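Local coordinates for metallo-beta-lactamase 1 (Acinetobacter baumannii, PDB 5MMD), which probably hydrolyses beta-lactam antibiotics to substituted beta-amino acids as a zinc-dependent class B beta-lactamase, at residues 15-20 with 152-157; 37-42 with 147-152; 104-109 with 140-145; 46-51 with 129-134; 175-180 with 218-223. One frame throughout, in Å; residues are numbered along the deposited sequence.

How the contacts relate
Contacts 1, 2 and 4 lie side by side between the two beta sheets of the alpha-beta/beta-alpha sandwich. The centres of contacts 1 and 2 are about 6 Å apart, and those of contacts 2 and 4 about 7 Å. Backbone hydrogen bonds join them within the seven-stranded sheet: Phe18 O meets Val38 N at 2.7 Å, and Val39 O meets Phe46 N at 2.8 Å. Contact 3 holds His140, a ligand of one zinc ion; the Ile48 side chain of contact 4 is about 12 Å from a bound zinc ion. Leu145 CD1 of contact 3 packs on Val133 CG1 of contact 4. Contact 5 is peripheral, but Trp180 CH2 comes within 3.4 Å of His140 N.

Contact 1: residues 15-20 with 152-157; sequences NGVFLH and SKILYG
Val17 and Ile154 point their side chains at each other and meet tip to tip. The touching atoms are Val17 CG2 and Ile154 CD1, 4.0 Å apart. The branch of Val17 that makes this contact lies beside its own backbone N, while CG1 is anti to that N (chi1 -178°). Ile154 sends CG1 out beside its backbone N as well. Its chi2 of 168° keeps the chain extended, which carries CD1 up to the valine. No hydrogen bond links the two segments, and the meeting is made by methyl groups. Ser152 adds a looser edge to it. Its CB bond points toward residues 15-20, but Ser152 OG stays 4.4 Å from Val17 CG2. The two residues that meet belong to different sheets: strand 17-26 is in the seven-stranded sheet, and strand 154-158 is in the five-stranded one. They face each other across the buried interior of the metallo-beta-lactamase sandwich. A G1 beta bulge at Lys153 and Ile154, opposite Ile149, opens the second strand. Lys153 has a positive phi of 51° there. Ile154 also packs on Ile149 in its own sheet and, across the interface, on Asp14 of strand 9-14, an edge strand of the seven-stranded sheet. Further along, Tyr156 OH is hydrogen-bonded to Asp49 OD2 and to Asn35 O.

Contact 2: residues 37-42 with 147-152; sequences LVVISG and VWIPSS
Residues 37-42 and 147-152 face each other without any hydrogen bond between them, and the CA atoms of Val39 and Ile149 are 8.7 Å apart. Side chains fill that distance. Val39 and Ile149 reach toward each other tip to tip, with Val39 CG2 3.7 Å from Ile149 CD1. CG2 is the valine methyl beside the backbone N. Ile149 has an extended chain (chi2 -179°), which pushes CD1 across the interface. The same methyl has a second neighbour, Leu37 CD1, at 4.3 Å. Ile149 CD1 is therefore met by two residues of one strand that stand on the same face of the sheet, two positions apart. This is the apolar layer between the two sheets of the sandwich: strand 32-41 is in the seven-stranded sheet and strand 146-149 in the five-stranded one. All three residues are buried. Leu131 of strand 131-134 touches both Val39 and Ile149. After Ile149 the chain turns through Pro150 and Ser151, and Ser152 N makes a weak hydrogen bond back to Ile149 O at 3.2 Å.

Contact 3: residues 104-109 with 140-145; sequences NEILKR and HTIDNL. With ZN (zinc ion), chain E.
The loop 140-145 carries His140, one of the three histidines of a zinc site, and helix 101-109 covers it through a single isoleucine. His140 NE2 binds the zinc at 1.9 Å, and a water occupies a further position on the metal at 1.8 Å. His78 and His80 supply the other two protein ligands. Ile106 CD1 sits over one face of the Asp143 carboxylate, 3.8 Å from Asp143 CG, and the same methyl touches Ile142 CG2 at 4.0 Å. The Asp143 carboxylate stands between the backbone N and carbonyl carbon of its own residue (chi1 58°), which brings OD1 to Thr141. Thr141 OG1 donates to Asp143 OD1 at 2.7 Å, from the anti side and 30° out of the carboxylate plane. Asp143 OD2 is hydrogen-bonded to Thr103 OG1, with a weaker bond from Ser79 N. Asp143 also packs on His78, as a second-shell residue of the zinc. A second brace comes from Thr141 N, which binds Asn144 OD1 at 3.1 Å from above the carbonyl plane. These bonds probably help keep the loop shape that presents His140. The loop belongs to the connection from strand 131-134 to strand 146-149. Leu145 packs on strands 97-100 and 117-119, while Asn104 touches both from the helix side.

Contact 4: residues 46-51 with 129-134; sequences FIIDTP and GFLEVY
This contact belongs to the hydrophobic core between the two sheets of the metallo-beta-lactamase sandwich. Leu131 supplies it from one side, and Phe46 and Ile48 from the other. The leucine splits its two methyls between them. Leu131 CD1 lies obliquely to the phenylalanine ring, 3.5 Å from Phe46 CD1 and 3.7 Å from Phe46 CG. Leu131 CD2 meets Ile48 CD1 tip to tip at 4.1 Å. The extended chain of Ile48 (chi2 177°) delivers its end methyl to that spot. Phe46 holds its ring roughly anti to the backbone N (chi1 -152°), where CB, CG, CD1 and CE1 of Phe46 lie round Leu131 CD1. All three residues are buried, and the segments share no hydrogen bond. A classic beta bulge at the start of strand 131-134 sets Phe130 and Leu131 against Leu126. Beyond Ile48, Asp49 OD2 is hydrogen-bonded to Thr77 OG1. Strand 44-48 runs between strands 32-41 and 70-75 of its sheet, and strand 131-134 between 123-126 and 146-149 of the other. Val39 of strand 32-41 packs on Ile48, and so does Val147 of strand 146-149.

Contact 5: residues 175-180 with 218-223; sequences AKIDQW and EKASNK
Ile177 lays its CG2 methyl against the backbone of Ser221, with CG2 3.5 Å from both Ser221 N and Ser221 CA. The chi1 of -69° puts this branch anti to the isoleucine's backbone N, where it faces the helix backbone. CG2 also reaches Ala220 CB, at 4.0 Å. Ser221 CB lies close to the isoleucine too, 3.8 Å from Ile177 O and 3.9 Å from Ile177 CG2. Asp178 adds the polar part. Ser221 OG donates to Asp178 OD1 at 3.1 Å, from the anti side of the carboxylate and 24° out of its plane. The serine hydroxyl is anti to its own backbone N (chi1 -173°), which brings OG to the aspartate. The loop with residues 177-179 leads into helix 180-190, and here it rests on the last turns of helix 208-223, at the surface. Leu169 touches both Ile177 and Ala220. Trp180, at the start of the following helix, packs on Thr213 and Ala217 of helix 208-223 and stacks with Phe160.

Contact 1: residues 15-20 with 152-157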
# COMPACT_ATOMS: atom_id res chain seq x y z
N ASN A 15 11.64 -7.66 12.30
CA ASN A 15 12.62 -6.71 12.82
C ASN A 15 12.63 -5.48 11.91
O ASN A 15 12.85 -5.57 10.70
CB ASN A 15 14.03 -7.33 12.90
CG ASN A 15 14.16 -8.40 14.00
OD1 ASN A 15 13.43 -8.40 15.00
ND2 ASN A 15 15.09 -9.31 13.82
N GLY A 16 12.35 -4.32 12.50
CA GLY A 16 12.29 -3.08 11.74
C GLY A 16 11.21 -2.98 10.69
O GLY A 16 11.33 -2.19 9.75
N VAL A 17 10.13 -3.73 10.86
CA VAL A 17 9.01 -3.61 9.96
C VAL A 17 7.76 -3.60 10.80
O VAL A 17 7.51 -4.53 11.55
CB VAL A 17 8.95 -4.75 8.95
CG1 VAL A 17 7.78 -4.53 8.03
CG2 VAL A 17 10.24 -4.85 8.20
N PHE A 18 7.01 -2.51 10.66
CA PHE A 18 5.81 -2.26 11.46
C PHE A 18 4.58 -2.11 10.60
O PHE A 18 4.60 -1.37 9.63
CB PHE A 18 6.00 -0.99 12.28
CG PHE A 18 7.18 -1.05 13.19
CD1 PHE A 18 8.42 -0.59 12.74
CD2 PHE A 18 7.07 -1.60 14.46
CE1 PHE A 18 9.55 -0.65 13.58
CE2 PHE A 18 8.20 -1.65 15.33
CZ PHE A 18 9.43 -1.19 14.88
N LEU A 19 3.51 -2.83 10.94
CA LEU A 19 2.22 -2.66 10.27
C LEU A 19 1.44 -1.55 10.96
O LEU A 19 1.26 -1.57 12.19
CB LEU A 19 1.43 -3.95 10.31
CG LEU A 19 -0.02 -3.97 9.84
CD1 LEU A 19 -0.09 -4.10 8.37
CD2 LEU A 19 -0.74 -5.12 10.48
N HIS A 20 0.95 -0.57 10.20
CA HIS A 20 0.10 0.45 10.79
C HIS A 20 -1.33 0.27 10.24
O HIS A 20 -1.53 -0.11 9.07
CB HIS A 20 0.67 1.86 10.56
CG HIS A 20 0.70 2.32 9.13
ND1 HIS A 20 -0.38 2.91 8.50
CD2 HIS A 20 1.72 2.35 8.23
CE1 HIS A 20 -0.06 3.21 7.26
NE2 HIS A 20 1.22 2.92 7.08
N SER A 152 14.10 -8.74 3.83
CA SER A 152 13.28 -9.61 4.67
C SER A 152 12.25 -10.42 3.86
O SER A 152 11.45 -11.15 4.45
CB SER A 152 12.58 -8.80 5.77
OG SER A 152 12.06 -7.60 5.22
N LYS A 153 12.30 -10.32 2.54
CA LYS A 153 11.36 -11.02 1.64
C LYS A 153 9.88 -10.78 2.04
O LYS A 153 9.04 -11.69 2.02
CB LYS A 153 11.71 -12.51 1.58
CG LYS A 153 13.09 -12.76 0.96
CD LYS A 153 13.23 -14.17 0.39
CE LYS A 153 14.65 -14.44 -0.12
NZ LYS A 153 15.15 -13.41 -1.05
N ILE A 154 9.58 -9.52 2.36
CA ILE A 154 8.23 -9.06 2.69
C ILE A 154 7.68 -8.32 1.47
O ILE A 154 8.33 -7.41 0.92
CB ILE A 154 8.23 -8.15 3.95
CG1 ILE A 154 8.63 -9.01 5.17
CG2 ILE A 154 6.86 -7.47 4.14
CD1 ILE A 154 8.96 -8.25 6.47
N LEU A 155 6.52 -8.74 1.01
CA LEU A 155 5.84 -8.04 -0.07
C LEU A 155 4.61 -7.28 0.46
O LEU A 155 3.70 -7.88 1.02
CB LEU A 155 5.42 -9.00 -1.17
CG LEU A 155 4.78 -8.27 -2.37
CD1 LEU A 155 5.79 -7.36 -3.14
CD2 LEU A 155 4.17 -9.28 -3.34
N TYR A 156 4.63 -5.95 0.32
CA TYR A 156 3.45 -5.16 0.57
C TYR A 156 2.61 -5.11 -0.71
O TYR A 156 2.99 -4.48 -1.69
CB TYR A 156 3.78 -3.76 1.04
CG TYR A 156 2.51 -2.94 1.22
CD1 TYR A 156 1.68 -3.12 2.33
CD2 TYR A 156 2.13 -2.01 0.26
CE1 TYR A 156 0.51 -2.37 2.50
CE2 TYR A 156 0.96 -1.27 0.40
CZ TYR A 156 0.16 -1.44 1.53
OH TYR A 156 -0.99 -0.70 1.64
N GLY A 157 1.48 -5.80 -0.69
CA GLY A 157 0.64 -5.93 -1.86
C GLY A 157 -0.29 -4.75 -2.05
O GLY A 157 -0.76 -4.51 -3.16

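Contact 2: residues 37-42 with 147-152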
# COMPACT_ATOMS: atom_id res chain seq x y z
N LEU A 37 2.80 0.13 5.96
CA LEU A 37 3.98 -0.27 6.74
C LEU A 37 4.83 0.92 7.12
O LEU A 37 4.83 1.96 6.49
CB LEU A 37 4.85 -1.28 5.98
CG LEU A 37 4.23 -2.63 5.55
CD1 LEU A 37 5.18 -3.46 4.69
CD2 LEU A 37 3.80 -3.46 6.76
N VAL A 38 5.62 0.71 8.16
CA VAL A 38 6.77 1.55 8.41
C VAL A 38 7.97 0.59 8.34
O VAL A 38 8.04 -0.43 9.05
CB VAL A 38 6.70 2.29 9.78
CG1 VAL A 38 7.91 3.20 9.96
CG2 VAL A 38 5.43 3.04 9.91
N VAL A 39 8.92 0.93 7.48
CA VAL A 39 10.11 0.12 7.28
C VAL A 39 11.38 0.89 7.68
O VAL A 39 11.59 2.03 7.27
CB VAL A 39 10.22 -0.32 5.83
CG1 VAL A 39 11.45 -1.16 5.62
CG2 VAL A 39 8.96 -1.03 5.38
N ILE A 40 12.21 0.23 8.46
CA ILE A 40 13.43 0.82 8.97
C ILE A 40 14.68 0.23 8.37
O ILE A 40 14.84 -0.99 8.31
CB ILE A 40 13.56 0.64 10.48
CG1 ILE A 40 12.24 0.91 11.18
CG2 ILE A 40 14.73 1.50 11.04
CD1 ILE A 40 11.73 2.25 11.03
N SER A 41 15.61 1.12 8.00
CA SER A 41 16.95 0.75 7.61
C SER A 41 17.94 1.81 8.14
O SER A 41 17.81 2.99 7.85
CB SER A 41 17.05 0.64 6.09
OG SER A 41 18.36 0.27 5.69
N GLY A 42 18.89 1.37 8.96
CA GLY A 42 19.93 2.26 9.44
C GLY A 42 19.36 3.47 10.16
O GLY A 42 19.84 4.58 10.02
N VAL A 147 5.23 -3.17 -3.17
CA VAL A 147 6.54 -2.81 -2.66
C VAL A 147 7.19 -3.98 -1.98
O VAL A 147 6.61 -4.56 -1.05
CB VAL A 147 6.45 -1.64 -1.69
CG1 VAL A 147 7.80 -1.24 -1.21
CG2 VAL A 147 5.71 -0.44 -2.34
N TRP A 148 8.39 -4.30 -2.44
CA TRP A 148 9.15 -5.47 -2.02
C TRP A 148 10.28 -5.03 -1.14
O TRP A 148 10.99 -4.06 -1.45
CB TRP A 148 9.66 -6.19 -3.24
CG TRP A 148 10.56 -7.38 -3.06
CD1 TRP A 148 11.86 -7.48 -3.49
CD2 TRP A 148 10.22 -8.67 -2.50
NE1 TRP A 148 12.35 -8.74 -3.24
CE2 TRP A 148 11.38 -9.48 -2.61
CE3 TRP A 148 9.07 -9.20 -1.92
CZ2 TRP A 148 11.41 -10.81 -2.16
CZ3 TRP A 148 9.12 -10.52 -1.45
CH2 TRP A 148 10.27 -11.31 -1.61
N ILE A 149 10.44 -5.74 -0.02
CA ILE A 149 11.55 -5.53 0.87
C ILE A 149 12.49 -6.73 0.73
O ILE A 149 12.28 -7.76 1.37
CB ILE A 149 11.10 -5.40 2.32
CG1 ILE A 149 9.84 -4.53 2.39
CG2 ILE A 149 12.26 -4.83 3.18
CD1 ILE A 149 9.34 -4.34 3.79
N PRO A 150 13.52 -6.60 -0.11
CA PRO A 150 14.26 -7.81 -0.49
C PRO A 150 14.99 -8.44 0.69
O PRO A 150 15.15 -9.66 0.81
CB PRO A 150 15.22 -7.31 -1.58
CG PRO A 150 15.21 -5.83 -1.52
CD PRO A 150 13.94 -5.42 -0.89
N SER A 151 15.39 -7.59 1.62
CA SER A 151 16.19 -8.09 2.70
C SER A 151 15.40 -9.00 3.64
O SER A 151 15.98 -9.95 4.18
CB SER A 151 16.79 -6.93 3.48
OG SER A 151 15.74 -6.09 3.91
N SER A 152 14.10 -8.74 3.83
CA SER A 152 13.28 -9.61 4.67
C SER A 152 12.25 -10.42 3.86
O SER A 152 11.45 -11.15 4.45
CB SER A 152 12.58 -8.80 5.77
OG SER A 152 12.06 -7.60 5.22

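Contact 3: residues 104-109 with 140-145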
# COMPACT_ATOMS: atom_id res chain seq x y z
N ASN A 104 -0.17 10.21 -9.53
CA ASN A 104 -0.24 11.66 -9.40
C ASN A 104 -1.20 12.28 -10.42
O ASN A 104 -1.86 13.27 -10.14
CB ASN A 104 1.17 12.30 -9.52
CG ASN A 104 1.75 12.67 -8.16
OD1 ASN A 104 1.16 12.38 -7.12
ND2 ASN A 104 2.93 13.31 -8.17
N GLU A 105 -1.31 11.69 -11.60
CA GLU A 105 -2.19 12.26 -12.61
C GLU A 105 -3.64 12.08 -12.20
O GLU A 105 -4.46 12.97 -12.43
CB GLU A 105 -1.94 11.64 -13.97
CG GLU A 105 -0.70 12.17 -14.66
CD GLU A 105 -0.77 13.67 -15.03
OE1 GLU A 105 -1.85 14.19 -15.42
OE2 GLU A 105 0.29 14.36 -14.92
N ILE A 106 -3.93 10.94 -11.57
CA ILE A 106 -5.26 10.65 -11.07
C ILE A 106 -5.61 11.62 -9.95
O ILE A 106 -6.66 12.27 -10.00
CB ILE A 106 -5.37 9.19 -10.60
CG1 ILE A 106 -5.22 8.27 -11.82
CG2 ILE A 106 -6.70 8.94 -9.88
CD1 ILE A 106 -5.00 6.81 -11.47
N LEU A 107 -4.72 11.75 -8.97
CA LEU A 107 -4.89 12.73 -7.91
C LEU A 107 -5.13 14.13 -8.52
O LEU A 107 -6.03 14.84 -8.09
CB LEU A 107 -3.65 12.76 -6.99
CG LEU A 107 -3.44 11.47 -6.17
CD1 LEU A 107 -2.14 11.53 -5.37
CD2 LEU A 107 -4.59 11.27 -5.22
N LYS A 108 -4.35 14.52 -9.52
CA LYS A 108 -4.53 15.86 -10.07
C LYS A 108 -5.89 16.03 -10.73
O LYS A 108 -6.55 17.05 -10.54
CB LYS A 108 -3.44 16.21 -11.08
CG LYS A 108 -3.49 17.68 -11.48
CD LYS A 108 -3.24 17.90 -12.95
CE LYS A 108 -1.88 17.46 -13.34
NZ LYS A 108 -1.40 18.21 -14.59
N ARG A 109 -6.26 15.05 -11.54
CA ARG A 109 -7.51 15.09 -12.26
C ARG A 109 -8.70 15.18 -11.28
O ARG A 109 -9.72 15.81 -11.59
CB ARG A 109 -7.58 13.85 -13.16
CD ARG A 109 -8.66 12.35 -14.79
NE ARG A 109 -9.05 11.15 -14.06
CZ ARG A 109 -8.43 9.97 -14.11
NH1 ARG A 109 -7.33 9.79 -14.85
NH2 ARG A 109 -8.90 8.97 -13.39
N HIS A 140 -6.95 -4.00 -8.67
CA HIS A 140 -7.77 -3.16 -7.83
C HIS A 140 -8.05 -1.81 -8.50
O HIS A 140 -9.17 -1.31 -8.45
CB HIS A 140 -7.09 -2.97 -6.51
CG HIS A 140 -7.74 -1.97 -5.61
ND1 HIS A 140 -8.97 -2.18 -5.02
CD2 HIS A 140 -7.34 -0.73 -5.23
CE1 HIS A 140 -9.28 -1.10 -4.30
NE2 HIS A 140 -8.31 -0.21 -4.42
N THR A 141 -6.98 -1.23 -9.08
CA THR A 141 -7.03 0.01 -9.84
C THR A 141 -6.00 -0.05 -10.96
O THR A 141 -5.10 -0.92 -10.98
CB THR A 141 -6.78 1.27 -8.96
OG1 THR A 141 -5.51 1.18 -8.29
CG2 THR A 141 -7.90 1.45 -7.94
N ILE A 142 -6.07 0.91 -11.87
CA ILE A 142 -5.16 0.95 -12.97
C ILE A 142 -3.74 1.28 -12.46
O ILE A 142 -2.78 0.91 -13.09
CB ILE A 142 -5.60 2.00 -14.03
CG1 ILE A 142 -4.70 1.93 -15.27
CG2 ILE A 142 -5.57 3.38 -13.44
CD1 ILE A 142 -4.69 0.57 -16.02
N ASP A 143 -3.62 1.97 -11.32
CA ASP A 143 -2.29 2.47 -10.91
C ASP A 143 -1.64 1.66 -9.79
O ASP A 143 -0.52 2.00 -9.38
CB ASP A 143 -2.38 3.93 -10.48
CG ASP A 143 -3.37 4.16 -9.32
OD1 ASP A 143 -4.36 3.42 -9.24
OD2 ASP A 143 -3.18 5.09 -8.50
N ASN A 144 -2.29 0.59 -9.32
CA ASN A 144 -1.85 -0.02 -8.06
C ASN A 144 -0.41 -0.55 -8.20
O ASN A 144 -0.03 -1.16 -9.20
CB ASN A 144 -2.79 -1.12 -7.52
CG ASN A 144 -3.27 -2.15 -8.55
OD1 ASN A 144 -4.37 -2.70 -8.36
ND2 ASN A 144 -2.47 -2.46 -9.56
N LEU A 145 0.37 -0.24 -7.17
CA LEU A 145 1.76 -0.68 -7.03
C LEU A 145 1.93 -1.65 -5.85
O LEU A 145 1.18 -1.59 -4.88
CB LEU A 145 2.69 0.51 -6.77
CG LEU A 145 2.67 1.71 -7.69
CD1 LEU A 145 3.59 2.85 -7.20
CD2 LEU A 145 3.08 1.25 -9.08
ZN ZN E . -8.22 1.41 -3.39
O HOH W 1 -8.76 1.24 -1.68

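Contact 4: residues 46-51 with 129-134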
# COMPACT_ATOMS: atom_id res chain seq x y z
N PHE A 46 10.76 4.59 6.52
CA PHE A 46 10.03 4.91 5.30
C PHE A 46 8.60 4.45 5.47
O PHE A 46 8.37 3.32 5.91
CB PHE A 46 10.67 4.26 4.08
CG PHE A 46 10.43 5.03 2.82
CD1 PHE A 46 9.26 4.88 2.13
CD2 PHE A 46 11.36 5.93 2.35
CE1 PHE A 46 9.02 5.61 0.95
CE2 PHE A 46 11.12 6.66 1.18
CZ PHE A 46 9.93 6.50 0.51
N ILE A 47 7.65 5.33 5.20
CA ILE A 47 6.22 4.96 5.25
C ILE A 47 5.72 4.42 3.93
O ILE A 47 5.85 5.08 2.88
CB ILE A 47 5.37 6.14 5.63
CG1 ILE A 47 5.74 6.61 7.01
CG2 ILE A 47 3.88 5.76 5.64
CD1 ILE A 47 5.32 8.03 7.30
N ILE A 48 5.18 3.21 3.96
CA ILE A 48 4.47 2.64 2.82
C ILE A 48 2.95 2.76 3.06
O ILE A 48 2.36 2.01 3.84
CB ILE A 48 4.84 1.18 2.57
CG1 ILE A 48 6.36 1.05 2.35
CG2 ILE A 48 4.04 0.64 1.37
CD1 ILE A 48 6.84 -0.43 2.15
N ASP A 49 2.39 3.74 2.34
CA ASP A 49 0.97 4.19 2.37
C ASP A 49 0.67 4.98 3.63
O ASP A 49 1.07 4.59 4.73
CB ASP A 49 0.02 3.02 2.18
CG ASP A 49 -0.06 2.60 0.75
OD1 ASP A 49 0.38 3.41 -0.08
OD2 ASP A 49 -0.50 1.48 0.44
N THR A 50 0.04 6.14 3.45
CA THR A 50 -0.34 6.91 4.60
C THR A 50 -1.53 6.26 5.30
O THR A 50 -2.23 5.44 4.72
CB THR A 50 -0.73 8.37 4.27
OG1 THR A 50 -2.05 8.39 3.68
CG2 THR A 50 0.26 9.02 3.31
N PRO A 51 -1.73 6.60 6.55
CA PRO A 51 -3.00 6.26 7.22
C PRO A 51 -4.18 6.96 6.53
O PRO A 51 -3.98 7.84 5.69
CB PRO A 51 -2.77 6.76 8.65
CG PRO A 51 -1.31 6.56 8.88
CD PRO A 51 -0.70 6.99 7.52
N GLY A 129 17.72 1.34 -2.17
CA GLY A 129 17.35 0.05 -2.70
C GLY A 129 16.77 -0.87 -1.64
O GLY A 129 16.44 -2.01 -1.91
N PHE A 130 16.60 -0.36 -0.43
CA PHE A 130 15.96 -1.16 0.63
C PHE A 130 14.51 -1.48 0.26
O PHE A 130 13.99 -2.53 0.65
CB PHE A 130 16.04 -0.45 1.98
CG PHE A 130 15.96 -1.39 3.17
CD1 PHE A 130 14.79 -1.52 3.89
CD2 PHE A 130 17.07 -2.13 3.56
CE1 PHE A 130 14.71 -2.37 4.97
CE2 PHE A 130 17.00 -2.97 4.67
CZ PHE A 130 15.81 -3.10 5.36
N LEU A 131 13.85 -0.58 -0.48
CA LEU A 131 12.50 -0.84 -1.00
C LEU A 131 12.54 -0.92 -2.52
O LEU A 131 13.15 -0.06 -3.19
CB LEU A 131 11.52 0.25 -0.57
CG LEU A 131 11.44 0.54 0.93
CD1 LEU A 131 10.50 1.74 1.16
CD2 LEU A 131 10.94 -0.70 1.71
N GLU A 132 11.92 -1.95 -3.08
CA GLU A 132 11.81 -2.05 -4.52
C GLU A 132 10.32 -1.96 -4.81
O GLU A 132 9.48 -2.67 -4.18
CB GLU A 132 12.41 -3.33 -5.06
CG GLU A 132 13.87 -3.52 -4.65
CD GLU A 132 14.51 -4.78 -5.23
OE1 GLU A 132 13.79 -5.71 -5.67
OE2 GLU A 132 15.75 -4.81 -5.31
N VAL A 133 10.00 -1.07 -5.74
CA VAL A 133 8.62 -0.80 -6.15
C VAL A 133 8.39 -1.42 -7.51
O VAL A 133 9.25 -1.38 -8.38
CB VAL A 133 8.33 0.68 -6.17
CG1 VAL A 133 6.83 0.97 -6.48
CG2 VAL A 133 8.72 1.31 -4.87
N TYR A 134 7.22 -2.02 -7.69
CA TYR A 134 6.86 -2.69 -8.93
C TYR A 134 5.40 -2.46 -9.32
O TYR A 134 4.49 -2.63 -8.50
CB TYR A 134 7.09 -4.18 -8.80
CG TYR A 134 6.61 -5.05 -9.96
CD1 TYR A 134 7.06 -4.87 -11.23
CD2 TYR A 134 5.72 -6.11 -9.73
CE1 TYR A 134 6.64 -5.67 -12.28
CE2 TYR A 134 5.29 -6.93 -10.77
CZ TYR A 134 5.78 -6.70 -12.05
OH TYR A 134 5.38 -7.48 -13.13

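Contact 5: residues 175-180 with 218-223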
# COMPACT_ATOMS: atom_id res chain seq x y z
N ALA A 175 -11.80 -0.95 -10.77
CA ALA A 175 -10.90 -2.06 -11.06
C ALA A 175 -10.72 -2.32 -12.54
O ALA A 175 -11.54 -1.94 -13.38
CB ALA A 175 -11.41 -3.33 -10.40
N LYS A 176 -9.62 -3.01 -12.84
CA LYS A 176 -9.36 -3.58 -14.15
C LYS A 176 -9.50 -5.09 -14.01
O LYS A 176 -8.49 -5.80 -13.84
CB LYS A 176 -7.97 -3.18 -14.64
CG LYS A 176 -7.68 -1.70 -14.56
CD LYS A 176 -8.65 -0.86 -15.38
CE LYS A 176 -8.42 -1.03 -16.86
NZ LYS A 176 -9.32 -0.21 -17.69
N ILE A 177 -10.73 -5.58 -14.04
CA ILE A 177 -11.00 -6.97 -13.68
C ILE A 177 -10.36 -7.90 -14.68
O ILE A 177 -9.82 -8.94 -14.31
CB ILE A 177 -12.53 -7.31 -13.62
CG1 ILE A 177 -13.20 -6.61 -12.44
CG2 ILE A 177 -12.72 -8.82 -13.47
CD1 ILE A 177 -12.56 -6.89 -11.10
N ASP A 178 -10.37 -7.50 -15.94
CA ASP A 178 -9.83 -8.35 -16.97
C ASP A 178 -8.30 -8.38 -16.98
O ASP A 178 -7.69 -9.35 -17.43
CB ASP A 178 -10.39 -7.89 -18.31
CG ASP A 178 -11.89 -8.13 -18.42
OD1 ASP A 178 -12.45 -8.99 -17.69
OD2 ASP A 178 -12.53 -7.42 -19.22
N GLN A 179 -7.67 -7.33 -16.46
CA GLN A 179 -6.21 -7.31 -16.36
C GLN A 179 -5.67 -7.95 -15.06
O GLN A 179 -4.50 -8.37 -15.01
CB GLN A 179 -5.71 -5.88 -16.46
CG GLN A 179 -6.06 -5.16 -17.79
CD GLN A 179 -5.56 -3.71 -17.78
OE1 GLN A 179 -4.78 -3.33 -16.90
NE2 GLN A 179 -6.04 -2.91 -18.73
N TRP A 180 -6.52 -8.02 -14.03
CA TRP A 180 -6.08 -8.43 -12.69
C TRP A 180 -5.45 -9.84 -12.65
O TRP A 180 -4.43 -10.04 -12.01
CB TRP A 180 -7.26 -8.37 -11.72
CG TRP A 180 -6.84 -8.14 -10.29
CD1 TRP A 180 -5.65 -8.53 -9.69
CD2 TRP A 180 -7.59 -7.48 -9.27
NE1 TRP A 180 -5.64 -8.14 -8.38
CE2 TRP A 180 -6.81 -7.50 -8.09
CE3 TRP A 180 -8.86 -6.89 -9.24
CZ2 TRP A 180 -7.27 -6.97 -6.88
CZ3 TRP A 180 -9.30 -6.33 -8.07
CH2 TRP A 180 -8.52 -6.38 -6.89
N GLU A 218 -9.37 -14.32 -11.38
CA GLU A 218 -9.77 -15.20 -12.46
C GLU A 218 -11.27 -15.49 -12.39
O GLU A 218 -11.97 -15.45 -13.41
CB GLU A 218 -8.94 -16.50 -12.42
CG GLU A 218 -7.53 -16.27 -13.05
CD GLU A 218 -6.62 -17.50 -13.10
OE1 GLU A 218 -7.01 -18.59 -12.65
OE2 GLU A 218 -5.50 -17.36 -13.62
N LYS A 219 -11.77 -15.74 -11.18
CA LYS A 219 -13.18 -16.03 -10.95
C LYS A 219 -14.07 -14.84 -11.35
O LYS A 219 -15.04 -15.02 -12.05
CB LYS A 219 -13.42 -16.42 -9.49
CG LYS A 219 -13.28 -17.94 -9.25
CD LYS A 219 -13.49 -18.35 -7.80
CE LYS A 219 -13.54 -19.87 -7.69
N ALA A 220 -13.70 -13.65 -10.90
CA ALA A 220 -14.44 -12.44 -11.26
C ALA A 220 -14.39 -12.21 -12.77
O ALA A 220 -15.42 -11.98 -13.40
CB ALA A 220 -13.90 -11.25 -10.51
N SER A 221 -13.21 -12.31 -13.37
CA SER A 221 -13.10 -12.08 -14.80
C SER A 221 -13.94 -13.06 -15.60
O SER A 221 -14.66 -12.67 -16.53
CB SER A 221 -11.64 -12.17 -15.26
OG SER A 221 -11.53 -11.80 -16.62
N ASN A 222 -13.86 -14.34 -15.26
CA ASN A 222 -14.68 -15.34 -15.94
C ASN A 222 -16.16 -15.09 -15.77
O ASN A 222 -16.90 -15.09 -16.75
CB ASN A 222 -14.34 -16.75 -15.45
CG ASN A 222 -12.92 -17.16 -15.81
OD1 ASN A 222 -12.41 -16.85 -16.89
ND2 ASN A 222 -12.25 -17.86 -14.89
N LYS A 223 -16.60 -14.85 -14.53
CA LYS A 223 -18.02 -14.57 -14.26
C LYS A 223 -18.51 -13.39 -15.08
O LYS A 223 -19.64 -13.39 -15.59
CB LYS A 223 -18.25 -14.26 -12.78
CG LYS A 223 -18.67 -15.44 -11.89
CD LYS A 223 -17.70 -16.62 -11.97
NZ LYS A 223 -17.91 -17.03 -9.50